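Local coordinates for protein homoaconitase large subunit (Methanocaldococcus jannaschii, PDB 4KP2) that forms the large subunit of a [4Fe-4S] hydro-lyase that interconverts (R)-homocitrate, cis-homoaconitate and homoisocitrate in 2-oxosuberate biosynthesis, at residues K27-K32 against T168-P173; I77-D82 against E101-F106; P87-A92 against G388-V393; T227-A232 against G240-D245; V347-I352 against I429-G434. One frame throughout, in Å; residues are numbered along the deposited sequence.

Interactions 1, 2 and 5 are buried, mainly apolar helix-to-strand contacts; interaction 4, buried too, also sets side chains against backbone polar atoms. Interaction 3 is partly buried, mixes polar groups with a methyl, and has the most second-subunit contacts, though 2 and 5 are touched too. Interactions 1 and 4 serve the same mixed sheet and meet through I28 CD1 and V241 CG2, 3.9 Å apart. Interactions 2 and 5 each lay a helix on a parallel five-stranded sheet of the same strand order. Interaction 3 takes the start of helix 90-106, whose far end supplies interaction 2, and its G392 packs on I350 of interaction 5. Interaction 4 lies nearest the chain centre, about 9 Å away.

Interaction 1 of 5, residues K27-K32 against T168-P173; sequences KILSKK and TWIKVP
L29 is the single bump that the helical segment 27-32 offers to segment 168-173, and V172, I170 and P173 make the hollow that takes it. The setting is a helix laid on a sheet: helix 24-33 packs on the mixed sheet of this aconitase-family protein, at strand 167-180. The nearest backbone approach, L29 CA to V172 CA at 7.8 Å, leaves room for side chains alone between them. L29 has CG anti to its carbonyl carbon (chi1 -64°) and an extended second torsion (chi2 180°), and this carries its two methyls to different parts of the hollow. CD1 goes to V172, where it straddles the two branches, 3.7 Å from V172 CG2 and 3.9 Å from V172 CG1. The two side chains point in opposing directions and slide alongside one another. The ring of P173 forms a shallower wall beyond, its CD 4.4 Å from L29 CD1. From the other branch, L29 CD2 only grazes the end of I170. The hollow is completed by I43 of the adjoining strand 42-46, which touches both L29 and V172, and by F150, which touches L29, I170 and P173. K32, in the last turn of the helix, makes a salt bridge with D48. The total buried area of 124 Å² is small, in keeping with one leucine doing the work. The loosest of its contacts is L29 CD2 to I170 CD1, at 4.5 Å.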
# COMPACT_ATOMS: atom_id res chain seq x y z
N LYS A 27 40.19 -9.59 10.48
CA LYS A 27 40.13 -11.05 10.49
C LYS A 27 39.21 -11.60 9.41
O LYS A 27 39.49 -12.64 8.82
CB LYS A 27 39.69 -11.56 11.86
CG LYS A 27 40.77 -11.50 12.93
CD LYS A 27 40.38 -12.30 14.15
CE LYS A 27 41.53 -12.39 15.14
NZ LYS A 27 41.21 -13.27 16.29
N ILE A 28 38.12 -10.89 9.15
CA ILE A 28 37.17 -11.30 8.12
C ILE A 28 37.78 -11.19 6.73
O ILE A 28 37.65 -12.10 5.91
CB ILE A 28 35.87 -10.47 8.19
CG1 ILE A 28 35.11 -10.75 9.48
CG2 ILE A 28 34.98 -10.77 7.00
CD1 ILE A 28 33.92 -9.85 9.70
N LEU A 29 38.46 -10.07 6.48
CA LEU A 29 39.04 -9.81 5.17
C LEU A 29 40.26 -10.69 4.89
O LEU A 29 40.52 -11.07 3.75
CB LEU A 29 39.41 -8.34 5.03
CG LEU A 29 38.25 -7.34 5.08
CD1 LEU A 29 38.76 -5.92 4.94
CD2 LEU A 29 37.24 -7.66 3.99
N SER A 30 41.01 -11.01 5.95
CA SER A 30 42.22 -11.82 5.80
C SER A 30 41.90 -13.25 5.39
O SER A 30 42.54 -13.80 4.49
CB SER A 30 43.04 -11.81 7.09
OG SER A 30 43.56 -10.52 7.34
N LYS A 31 40.92 -13.85 6.05
CA LYS A 31 40.49 -15.21 5.72
C LYS A 31 39.89 -15.25 4.31
O LYS A 31 40.07 -16.21 3.57
CB LYS A 31 39.47 -15.71 6.74
CG LYS A 31 38.72 -16.96 6.30
CD LYS A 31 37.83 -17.50 7.41
CE LYS A 31 38.65 -18.18 8.49
NZ LYS A 31 39.40 -19.35 7.95
N LYS A 32 39.19 -14.18 3.95
CA LYS A 32 38.54 -14.09 2.65
C LYS A 32 39.55 -13.93 1.52
O LYS A 32 39.31 -14.38 0.40
CB LYS A 32 37.53 -12.94 2.64
CG LYS A 32 36.69 -12.88 1.37
CD LYS A 32 36.04 -14.22 1.10
CE LYS A 32 35.45 -14.28 -0.29
NZ LYS A 32 34.87 -15.62 -0.59
N THR A 168 36.15 -6.85 -6.22
CA THR A 168 36.18 -5.40 -6.07
C THR A 168 37.46 -4.97 -5.36
O THR A 168 38.18 -5.80 -4.81
CB THR A 168 34.97 -4.89 -5.27
OG1 THR A 168 34.97 -3.46 -5.25
CG2 THR A 168 35.01 -5.42 -3.85
N TRP A 169 37.73 -3.68 -5.38
CA TRP A 169 38.94 -3.15 -4.76
C TRP A 169 38.60 -2.17 -3.65
O TRP A 169 38.09 -1.08 -3.90
CB TRP A 169 39.82 -2.46 -5.81
CG TRP A 169 40.24 -3.38 -6.92
CD1 TRP A 169 39.49 -3.74 -8.00
CD2 TRP A 169 41.50 -4.04 -7.06
NE1 TRP A 169 40.21 -4.59 -8.80
CE2 TRP A 169 41.44 -4.79 -8.25
CE3 TRP A 169 42.67 -4.08 -6.29
CZ2 TRP A 169 42.51 -5.57 -8.69
CZ3 TRP A 169 43.73 -4.85 -6.73
CH2 TRP A 169 43.64 -5.59 -7.92
N ILE A 170 38.87 -2.57 -2.41
CA ILE A 170 38.60 -1.72 -1.26
C ILE A 170 39.83 -1.57 -0.38
O ILE A 170 40.79 -2.34 -0.49
CB ILE A 170 37.47 -2.28 -0.39
CG1 ILE A 170 37.89 -3.63 0.21
CG2 ILE A 170 36.19 -2.43 -1.20
CD1 ILE A 170 36.90 -4.18 1.21
N LYS A 171 39.81 -0.56 0.49
CA LYS A 171 40.87 -0.36 1.45
C LYS A 171 40.40 -0.82 2.82
O LYS A 171 39.33 -0.41 3.28
CB LYS A 171 41.27 1.12 1.50
CG LYS A 171 42.43 1.41 2.43
CD LYS A 171 42.75 2.90 2.49
CE LYS A 171 43.35 3.42 1.19
NZ LYS A 171 42.33 3.81 0.17
N VAL A 172 41.18 -1.69 3.46
CA VAL A 172 40.83 -2.20 4.78
C VAL A 172 40.71 -1.05 5.78
O VAL A 172 41.68 -0.36 6.07
CB VAL A 172 41.87 -3.20 5.30
CG1 VAL A 172 41.47 -3.73 6.67
CG2 VAL A 172 42.04 -4.35 4.31
N PRO A 173 39.49 -0.84 6.29
CA PRO A 173 39.17 0.32 7.13
C PRO A 173 39.68 0.18 8.56
O PRO A 173 39.97 -0.92 9.02
CB PRO A 173 37.64 0.31 7.14
CG PRO A 173 37.29 -1.13 7.03
CD PRO A 173 38.33 -1.74 6.12

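Interaction 2 of 5, residues I77-D82 against E101-F106; sequences IVVAFD and EFVKRF
V79 of strand 77-80 meets F102 and V103 of helix 90-106, and this triplet is the close-packed part of the contact. V79 CG2 comes to the rim of the F102 ring near its plane, 4.0 Å from F102 CE2, while V79 CB lies 4.1 Å from V103 CG2. F102 has CG anti to its backbone N (chi1 174°), which swings the ring from the helix toward the strand. Two residues earlier, on the same face of the strand, I77 CG2 reaches the same ring edge, 4.3 Å from F102 CE2. Strand 77-80 and the helical segment 101-106 run roughly antiparallel, at 147°, with their axes 10.3 Å apart at closest approach. That is the arrangement of the first strand and the helix of a beta-alpha-beta unit, here closed by strand 111-112, in a sheet of Rossmann-like strand order. Y61 meets F102 edge-to-face, and F111 packs on both V79 and V103, continuing the apolar layer. The outer side is looser: E101, K104 and R105 are exposed and do not touch the strand, though K104 meets D346 of the second subunit. R105 lays its CG over one face of the F106 ring, 3.7 Å above the plane. Every touching pair is hydrocarbon; strand and helix are therefore held by shape and burial of surface, not by directed bonds.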
# COMPACT_ATOMS: atom_id res chain seq x y z
N ILE A 77 24.17 -13.59 -7.16
CA ILE A 77 23.48 -12.32 -7.38
C ILE A 77 22.03 -12.37 -6.90
O ILE A 77 21.30 -13.32 -7.19
CB ILE A 77 23.50 -11.92 -8.87
CG1 ILE A 77 24.94 -11.81 -9.37
CG2 ILE A 77 22.77 -10.61 -9.09
CD1 ILE A 77 25.06 -11.50 -10.84
N VAL A 78 21.62 -11.34 -6.17
CA VAL A 78 20.25 -11.26 -5.66
C VAL A 78 19.57 -9.96 -6.09
O VAL A 78 20.14 -8.87 -5.94
CB VAL A 78 20.22 -11.36 -4.12
CG1 VAL A 78 18.80 -11.18 -3.60
CG2 VAL A 78 20.79 -12.69 -3.66
N VAL A 79 18.37 -10.07 -6.63
CA VAL A 79 17.59 -8.90 -7.02
C VAL A 79 16.24 -8.89 -6.31
O VAL A 79 15.50 -9.87 -6.34
CB VAL A 79 17.36 -8.85 -8.54
CG1 VAL A 79 16.52 -7.63 -8.91
CG2 VAL A 79 18.69 -8.83 -9.28
N ALA A 80 15.92 -7.77 -5.66
CA ALA A 80 14.67 -7.65 -4.91
C ALA A 80 14.04 -6.27 -5.06
O ALA A 80 14.69 -5.25 -4.84
CB ALA A 80 14.90 -7.99 -3.45
N PHE A 81 12.76 -6.25 -5.42
CA PHE A 81 12.02 -5.00 -5.56
C PHE A 81 11.39 -4.63 -4.23
O PHE A 81 10.67 -5.43 -3.63
CB PHE A 81 10.93 -5.13 -6.63
CG PHE A 81 11.46 -5.41 -8.01
CD1 PHE A 81 12.80 -5.24 -8.31
CD2 PHE A 81 10.60 -5.84 -9.01
CE1 PHE A 81 13.28 -5.50 -9.58
CE2 PHE A 81 11.08 -6.10 -10.28
CZ PHE A 81 12.42 -5.93 -10.57
N ASP A 82 11.65 -3.41 -3.76
CA ASP A 82 11.14 -2.99 -2.46
C ASP A 82 10.94 -1.48 -2.35
O ASP A 82 10.04 -1.02 -1.66
CB ASP A 82 12.07 -3.47 -1.34
CG ASP A 82 13.46 -2.86 -1.44
OD1 ASP A 82 13.91 -2.56 -2.57
OD2 ASP A 82 14.10 -2.68 -0.38
N GLU A 101 14.52 -7.49 -17.33
CA GLU A 101 15.36 -7.90 -18.45
C GLU A 101 16.65 -8.50 -17.93
O GLU A 101 17.08 -9.57 -18.38
CB GLU A 101 15.68 -6.70 -19.35
CG GLU A 101 14.47 -6.07 -20.01
CD GLU A 101 14.86 -4.97 -20.98
OE1 GLU A 101 16.05 -4.90 -21.36
OE2 GLU A 101 13.97 -4.17 -21.36
N PHE A 102 17.26 -7.82 -16.97
CA PHE A 102 18.51 -8.26 -16.35
C PHE A 102 18.36 -9.66 -15.75
O PHE A 102 19.21 -10.53 -15.96
CB PHE A 102 18.93 -7.26 -15.27
CG PHE A 102 20.13 -7.70 -14.47
CD1 PHE A 102 21.41 -7.51 -14.97
CD2 PHE A 102 19.97 -8.28 -13.22
CE1 PHE A 102 22.51 -7.91 -14.24
CE2 PHE A 102 21.08 -8.68 -12.49
CZ PHE A 102 22.35 -8.49 -13.00
N VAL A 103 17.28 -9.86 -15.00
CA VAL A 103 17.01 -11.14 -14.37
C VAL A 103 16.73 -12.22 -15.41
O VAL A 103 17.22 -13.35 -15.30
CB VAL A 103 15.81 -11.05 -13.40
CG1 VAL A 103 15.49 -12.41 -12.81
CG2 VAL A 103 16.10 -10.05 -12.30
N LYS A 104 15.96 -11.87 -16.43
CA LYS A 104 15.60 -12.81 -17.49
C LYS A 104 16.81 -13.18 -18.33
O LYS A 104 17.00 -14.34 -18.68
CB LYS A 104 14.51 -12.21 -18.38
CG LYS A 104 13.69 -13.24 -19.13
CD LYS A 104 12.77 -14.02 -18.19
CE LYS A 104 11.52 -13.22 -17.82
NZ LYS A 104 11.77 -12.16 -16.80
N ARG A 105 17.63 -12.18 -18.64
CA ARG A 105 18.81 -12.39 -19.48
C ARG A 105 19.86 -13.26 -18.81
O ARG A 105 20.29 -14.27 -19.37
CB ARG A 105 19.43 -11.04 -19.87
CG ARG A 105 20.82 -11.14 -20.48
CD ARG A 105 20.78 -11.89 -21.80
NE ARG A 105 22.12 -12.22 -22.28
CZ ARG A 105 22.78 -13.33 -21.94
NH1 ARG A 105 22.22 -14.21 -21.12
NH2 ARG A 105 23.99 -13.55 -22.41
N PHE A 106 20.28 -12.87 -17.61
CA PHE A 106 21.39 -13.55 -16.94
C PHE A 106 20.93 -14.68 -16.02
O PHE A 106 21.74 -15.29 -15.33
CB PHE A 106 22.23 -12.54 -16.16
CG PHE A 106 22.81 -11.45 -17.01
CD1 PHE A 106 23.96 -11.67 -17.75
CD2 PHE A 106 22.20 -10.21 -17.08
CE1 PHE A 106 24.50 -10.67 -18.54
CE2 PHE A 106 22.73 -9.20 -17.87
CZ PHE A 106 23.88 -9.44 -18.60

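Interaction 3 of 5, residues P87-A92 against G388-V393; sequences PNTVKA and GAHQGV
N88 holds its CG between the backbone N and the carbonyl carbon (chi1 39°), and H390 sets its CG anti to the carbonyl carbon (chi1 -60°); these two choices bring amide and imidazole together. The side chains meet at about a right angle, with the amide and ring planes 65° apart, and N88 CB lies in the plane of the ring at its edge, 3.6 Å from H390 CB. N88 ND2 stands 3.0 Å from H390 ND1, approaching obliquely. The same nitrogen is 2.9 Å from A389 O, but the angle there is too poor for a hydrogen bond. Its clear partner is N84, whose OD1 accepts from it. T89 comes to the ring edge from another side: CG2 lies near the ring plane, 3.4 Å from H390 ND1 and 3.5 Å from H390 CE1. T89 also occupies the N-cap of helix 90-106, and its OG1 accepts from A92 N at 3.2 Å in a bent bond. Replacing it by a valine would probably leave A92 N without its capping acceptor and the helix start less firmly set beside the histidine. On one face of the imidazole sits G388 O, while the H390 ring of the second subunit also meets it. Segment 388-393 follows closely on C383 and C386, predicted ligands of the [4Fe-4S] cluster. The bond to N84 probably steadies the N88 amide, and the capping bond to A92 N probably fixes T89, so that both border the imidazole close to the second subunit.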
# COMPACT_ATOMS: atom_id res chain seq x y z
N PRO A 87 4.74 0.04 -8.39
CA PRO A 87 5.28 1.17 -9.16
C PRO A 87 4.50 2.46 -8.97
O PRO A 87 3.28 2.48 -9.14
CB PRO A 87 5.16 0.68 -10.60
CG PRO A 87 5.32 -0.78 -10.50
CD PRO A 87 4.68 -1.19 -9.20
N ASN A 88 5.21 3.53 -8.62
CA ASN A 88 4.59 4.82 -8.32
C ASN A 88 4.60 5.78 -9.51
O ASN A 88 3.69 6.58 -9.68
CB ASN A 88 5.27 5.46 -7.11
CG ASN A 88 6.77 5.24 -7.11
OD1 ASN A 88 7.27 4.28 -7.70
ND2 ASN A 88 7.50 6.13 -6.45
N THR A 89 5.65 5.71 -10.32
CA THR A 89 5.74 6.56 -11.50
C THR A 89 6.00 5.73 -12.75
O THR A 89 6.31 4.54 -12.67
CB THR A 89 6.84 7.62 -11.36
OG1 THR A 89 8.09 6.99 -11.03
CG2 THR A 89 6.48 8.61 -10.26
N VAL A 90 5.86 6.36 -13.91
CA VAL A 90 6.14 5.71 -15.18
C VAL A 90 7.61 5.33 -15.25
O VAL A 90 7.96 4.23 -15.68
CB VAL A 90 5.78 6.62 -16.37
CG1 VAL A 90 6.11 5.92 -17.68
CG2 VAL A 90 4.31 7.00 -16.32
N LYS A 91 8.47 6.25 -14.82
CA LYS A 91 9.90 6.01 -14.79
C LYS A 91 10.25 4.85 -13.86
O LYS A 91 11.18 4.08 -14.13
CB LYS A 91 10.65 7.27 -14.34
CG LYS A 91 10.80 8.33 -15.43
CD LYS A 91 10.16 9.65 -15.02
CE LYS A 91 8.64 9.57 -15.09
NZ LYS A 91 8.17 9.32 -16.48
N ALA A 92 9.49 4.71 -12.78
CA ALA A 92 9.69 3.61 -11.84
C ALA A 92 9.26 2.29 -12.46
O ALA A 92 9.92 1.27 -12.27
CB ALA A 92 8.93 3.87 -10.55
N GLY A 388 11.56 10.12 -0.79
CA GLY A 388 10.44 10.51 -1.63
C GLY A 388 10.03 9.37 -2.55
O GLY A 388 9.95 9.54 -3.77
N ALA A 389 9.78 8.21 -1.96
CA ALA A 389 9.42 7.01 -2.73
C ALA A 389 7.95 7.02 -3.12
O ALA A 389 7.41 6.00 -3.57
CB ALA A 389 9.75 5.76 -1.93
N HIS A 390 7.30 8.17 -2.94
CA HIS A 390 5.90 8.35 -3.28
C HIS A 390 4.99 7.37 -2.54
O HIS A 390 4.15 6.70 -3.15
CB HIS A 390 5.69 8.25 -4.80
CG HIS A 390 6.45 9.27 -5.58
ND1 HIS A 390 6.87 9.05 -6.87
CD2 HIS A 390 6.86 10.52 -5.25
CE1 HIS A 390 7.51 10.13 -7.31
NE2 HIS A 390 7.52 11.03 -6.34
N GLN A 391 5.18 7.29 -1.23
CA GLN A 391 4.36 6.44 -0.39
C GLN A 391 3.52 7.30 0.54
O GLN A 391 2.34 7.55 0.28
CB GLN A 391 5.24 5.48 0.42
CG GLN A 391 4.49 4.33 1.05
CD GLN A 391 4.03 3.30 0.04
OE1 GLN A 391 4.80 2.42 -0.37
NE2 GLN A 391 2.77 3.40 -0.38
N GLY A 392 4.13 7.76 1.63
CA GLY A 392 3.46 8.65 2.56
C GLY A 392 4.12 10.01 2.60
O GLY A 392 4.71 10.40 3.61
N VAL A 393 4.03 10.73 1.49
CA VAL A 393 4.71 12.02 1.33
C VAL A 393 4.16 13.09 2.28
O VAL A 393 2.95 13.23 2.46
CB VAL A 393 4.61 12.51 -0.13
CG1 VAL A 393 5.26 13.88 -0.29
CG2 VAL A 393 5.26 11.50 -1.06

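Interaction 4 of 5, residues T227-A232 against G240-D245; sequences TLCNMA and GVIEAD
The backbones come unusually near, with C229 CA and G240 CA only 4.5 Å apart, where helix 222-230 ends and strand 239-242 runs past it. G240 makes this possible: a side-chain carbon at its position would point toward the helix and lie 2.9 Å from A232 CB. As it stands, A232 sets its methyl 3.5 Å from G240 N. C229 carries most of the rest. Its SG is anti to its own carbonyl carbon (chi1 -64°), a rotation that sends the sulfur between the G240 carbonyl and the I242 chain. It sits 3.2 Å from G240 O and 3.6 Å from I242 CG1. The strand pairs in parallel with strand 208-213, so helix 222-230 lies in the beta-alpha-beta crossover that joins the two parallel strands of the mixed sheet. Y212 of that neighbouring strand touches I242. One residue earlier in the helix than C229, L228 offers its CB to the end of the isoleucine, 4.3 Å from I242 CD1. V241 points away from helix 222-230 and faces helix 24-33. C229 has its side chain about 9 Å from that of C323, a predicted cluster ligand.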
# COMPACT_ATOMS: atom_id res chain seq x y z
N THR A 227 19.63 -3.86 13.74
CA THR A 227 19.37 -2.44 13.93
C THR A 227 20.66 -1.65 14.15
O THR A 227 20.84 -0.57 13.59
CB THR A 227 18.42 -2.20 15.12
OG1 THR A 227 17.19 -2.89 14.90
CG2 THR A 227 18.14 -0.71 15.29
N LEU A 228 21.55 -2.21 14.96
CA LEU A 228 22.81 -1.56 15.29
C LEU A 228 23.72 -1.40 14.06
O LEU A 228 24.36 -0.37 13.88
CB LEU A 228 23.55 -2.32 16.39
CG LEU A 228 23.43 -1.76 17.81
CD1 LEU A 228 21.97 -1.59 18.20
CD2 LEU A 228 24.15 -2.65 18.80
N CYS A 229 23.76 -2.43 13.23
CA CYS A 229 24.60 -2.41 12.04
C CYS A 229 23.97 -1.61 10.90
O CYS A 229 24.65 -1.20 9.97
CB CYS A 229 24.91 -3.83 11.57
SG CYS A 229 25.86 -4.81 12.75
N ASN A 230 22.66 -1.40 10.99
CA ASN A 230 21.93 -0.67 9.96
C ASN A 230 22.24 0.83 9.99
O ASN A 230 22.31 1.47 8.94
CB ASN A 230 20.42 -0.89 10.11
CG ASN A 230 19.63 -0.21 9.01
OD1 ASN A 230 19.34 0.99 9.08
ND2 ASN A 230 19.26 -0.97 7.99
N MET A 231 22.42 1.37 11.19
CA MET A 231 22.64 2.80 11.36
C MET A 231 24.12 3.14 11.38
O MET A 231 24.53 4.13 11.98
CB MET A 231 21.98 3.28 12.65
CG MET A 231 20.55 2.83 12.83
SD MET A 231 19.37 4.17 12.59
CE MET A 231 19.96 5.35 13.79
N ALA A 232 24.93 2.31 10.72
CA ALA A 232 26.37 2.53 10.68
C ALA A 232 26.73 3.67 9.74
O ALA A 232 27.60 4.49 10.04
CB ALA A 232 27.09 1.26 10.28
N GLY A 240 29.13 -1.54 9.66
CA GLY A 240 28.98 -1.90 11.06
C GLY A 240 28.94 -3.41 11.19
O GLY A 240 28.10 -4.06 10.57
N VAL A 241 29.84 -3.97 11.99
CA VAL A 241 29.94 -5.42 12.11
C VAL A 241 29.84 -5.91 13.55
O VAL A 241 30.35 -5.28 14.48
CB VAL A 241 31.25 -5.95 11.45
CG1 VAL A 241 32.48 -5.46 12.21
CG2 VAL A 241 31.23 -7.46 11.34
N ILE A 242 29.15 -7.03 13.74
CA ILE A 242 28.99 -7.64 15.05
C ILE A 242 29.48 -9.09 15.02
O ILE A 242 29.14 -9.85 14.11
CB ILE A 242 27.53 -7.60 15.53
CG1 ILE A 242 27.11 -6.15 15.80
CG2 ILE A 242 27.34 -8.44 16.78
CD1 ILE A 242 25.71 -6.01 16.34
N GLU A 243 30.27 -9.47 16.02
CA GLU A 243 30.82 -10.81 16.12
C GLU A 243 29.72 -11.87 16.18
O GLU A 243 28.75 -11.73 16.92
CB GLU A 243 31.73 -10.92 17.34
CG GLU A 243 32.45 -12.25 17.49
CD GLU A 243 33.39 -12.27 18.67
OE1 GLU A 243 34.42 -11.55 18.63
OE2 GLU A 243 33.10 -12.99 19.65
N ALA A 244 29.89 -12.93 15.39
CA ALA A 244 28.90 -13.99 15.30
C ALA A 244 28.98 -14.94 16.49
O ALA A 244 30.07 -15.31 16.93
CB ALA A 244 29.06 -14.76 14.00
N ASP A 245 27.82 -15.32 17.01
CA ASP A 245 27.76 -16.24 18.14
C ASP A 245 26.61 -17.23 17.97
O ASP A 245 26.04 -17.35 16.89
CB ASP A 245 27.60 -15.47 19.45
CG ASP A 245 26.28 -14.72 19.53
OD1 ASP A 245 25.72 -14.39 18.47
OD2 ASP A 245 25.81 -14.47 20.66

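Interaction 5 of 5, residues V347-I352 against I429-G434; sequences VKLIVI and ISAVKG
V347 and L349 both direct their side chains at segment 429-434, the last turn of helix 424-433 and G434, one to each of two neighbouring places on it, while K348 between them points away. V347 sends CG1 to the helix end, where it lies over the backbone and touches no side chain: G434 CA is 3.8 Å from it and A431 O 3.9 Å. Its chi1 is 30°, well off a staggered position, with CG2 roughly anti to the backbone N and CG1 toward the helix. L349 has CG anti to its backbone N (chi1 175°), which extends the side chain toward the helix, so that CD1 arrives at the A431 methyl with 4.2 Å between L349 CD1 and A431 CB. A methyl thus meets a methyl at one place and lies on a glycine at the other. The backbones follow suit, with V347 CA to G434 CA at 6.1 Å and L349 CA to A431 CA at 6.6 Å. This is the packing of helix 424-433, the helix that follows strand 418-421, on strand 348-351 of the second parallel sheet, whose strand order 3-2-1-4-5 matches that of a Rossmann-like doubly wound fold. L338 of helix 328-338 touches both L349 and V432, filling in the layer beside them. At the helix end G434 takes a positive phi (84°), where a side chain would run into the carbonyl O of K433. The weak bond from G434 N to S430 O, 2.8 Å long, still belongs to the last turn. On the far side of the strand, K348 packs on P87 of the second subunit.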
# COMPACT_ATOMS: atom_id res chain seq x y z
N VAL A 347 -3.54 12.52 13.15
CA VAL A 347 -2.35 11.81 12.71
C VAL A 347 -2.69 10.52 11.97
O VAL A 347 -3.50 9.72 12.43
CB VAL A 347 -1.38 11.52 13.89
CG1 VAL A 347 -2.15 11.36 15.18
CG2 VAL A 347 -0.52 10.29 13.61
N LYS A 348 -2.07 10.33 10.81
CA LYS A 348 -2.27 9.14 10.00
C LYS A 348 -1.13 8.14 10.23
O LYS A 348 0.04 8.48 10.10
CB LYS A 348 -2.37 9.51 8.52
CG LYS A 348 -1.35 10.54 8.07
CD LYS A 348 -1.73 11.14 6.73
CE LYS A 348 -0.78 12.27 6.36
NZ LYS A 348 -1.21 12.97 5.13
N LEU A 349 -1.49 6.91 10.58
CA LEU A 349 -0.51 5.88 10.87
C LEU A 349 -0.27 4.96 9.67
O LEU A 349 -1.22 4.45 9.07
CB LEU A 349 -0.94 5.05 12.08
CG LEU A 349 -0.06 3.85 12.44
CD1 LEU A 349 1.35 4.29 12.74
CD2 LEU A 349 -0.65 3.11 13.62
N ILE A 350 1.00 4.77 9.32
CA ILE A 350 1.37 3.90 8.21
C ILE A 350 2.22 2.74 8.70
O ILE A 350 3.27 2.94 9.32
CB ILE A 350 2.15 4.68 7.13
CG1 ILE A 350 1.32 5.86 6.63
CG2 ILE A 350 2.52 3.76 5.98
CD1 ILE A 350 2.03 6.71 5.61
N VAL A 351 1.78 1.52 8.42
CA VAL A 351 2.49 0.33 8.86
C VAL A 351 2.88 -0.56 7.68
O VAL A 351 2.02 -0.99 6.90
CB VAL A 351 1.66 -0.50 9.85
CG1 VAL A 351 2.43 -1.75 10.28
CG2 VAL A 351 1.29 0.34 11.06
N ILE A 352 4.17 -0.82 7.54
CA ILE A 352 4.68 -1.66 6.46
C ILE A 352 5.65 -2.71 6.98
O ILE A 352 6.75 -2.37 7.42
CB ILE A 352 5.40 -0.83 5.38
CG1 ILE A 352 4.47 0.23 4.79
CG2 ILE A 352 5.94 -1.73 4.28
CD1 ILE A 352 5.11 1.08 3.72
N ILE A 429 2.81 4.62 20.50
CA ILE A 429 2.23 5.42 21.57
C ILE A 429 1.94 6.85 21.10
O ILE A 429 0.88 7.40 21.39
CB ILE A 429 3.17 5.47 22.80
CG1 ILE A 429 3.40 4.06 23.34
CG2 ILE A 429 2.58 6.36 23.88
CD1 ILE A 429 4.38 4.01 24.49
N SER A 430 2.88 7.43 20.36
CA SER A 430 2.72 8.79 19.86
C SER A 430 1.61 8.88 18.82
O SER A 430 0.99 9.93 18.64
CB SER A 430 4.04 9.31 19.28
OG SER A 430 5.07 9.26 20.25
N ALA A 431 1.37 7.77 18.12
CA ALA A 431 0.29 7.71 17.14
C ALA A 431 -1.06 7.67 17.85
O ALA A 431 -2.07 8.12 17.31
CB ALA A 431 0.46 6.49 16.25
N VAL A 432 -1.07 7.12 19.06
CA VAL A 432 -2.29 7.03 19.86
C VAL A 432 -2.67 8.38 20.45
O VAL A 432 -3.82 8.81 20.36
CB VAL A 432 -2.13 6.01 21.00
CG1 VAL A 432 -3.33 6.06 21.94
CG2 VAL A 432 -1.96 4.61 20.44
N LYS A 433 -1.69 9.06 21.04
CA LYS A 433 -1.94 10.31 21.75
C LYS A 433 -1.79 11.54 20.86
O LYS A 433 -2.16 12.65 21.26
CB LYS A 433 -1.04 10.42 22.97
CG LYS A 433 -1.14 9.23 23.92
CD LYS A 433 -0.45 9.51 25.24
CE LYS A 433 -1.14 10.62 26.00
NZ LYS A 433 -0.44 10.92 27.28
N GLY A 434 -1.25 11.35 19.66
CA GLY A 434 -1.14 12.43 18.70
C GLY A 434 0.08 13.31 18.87
O GLY A 434 0.26 14.29 18.15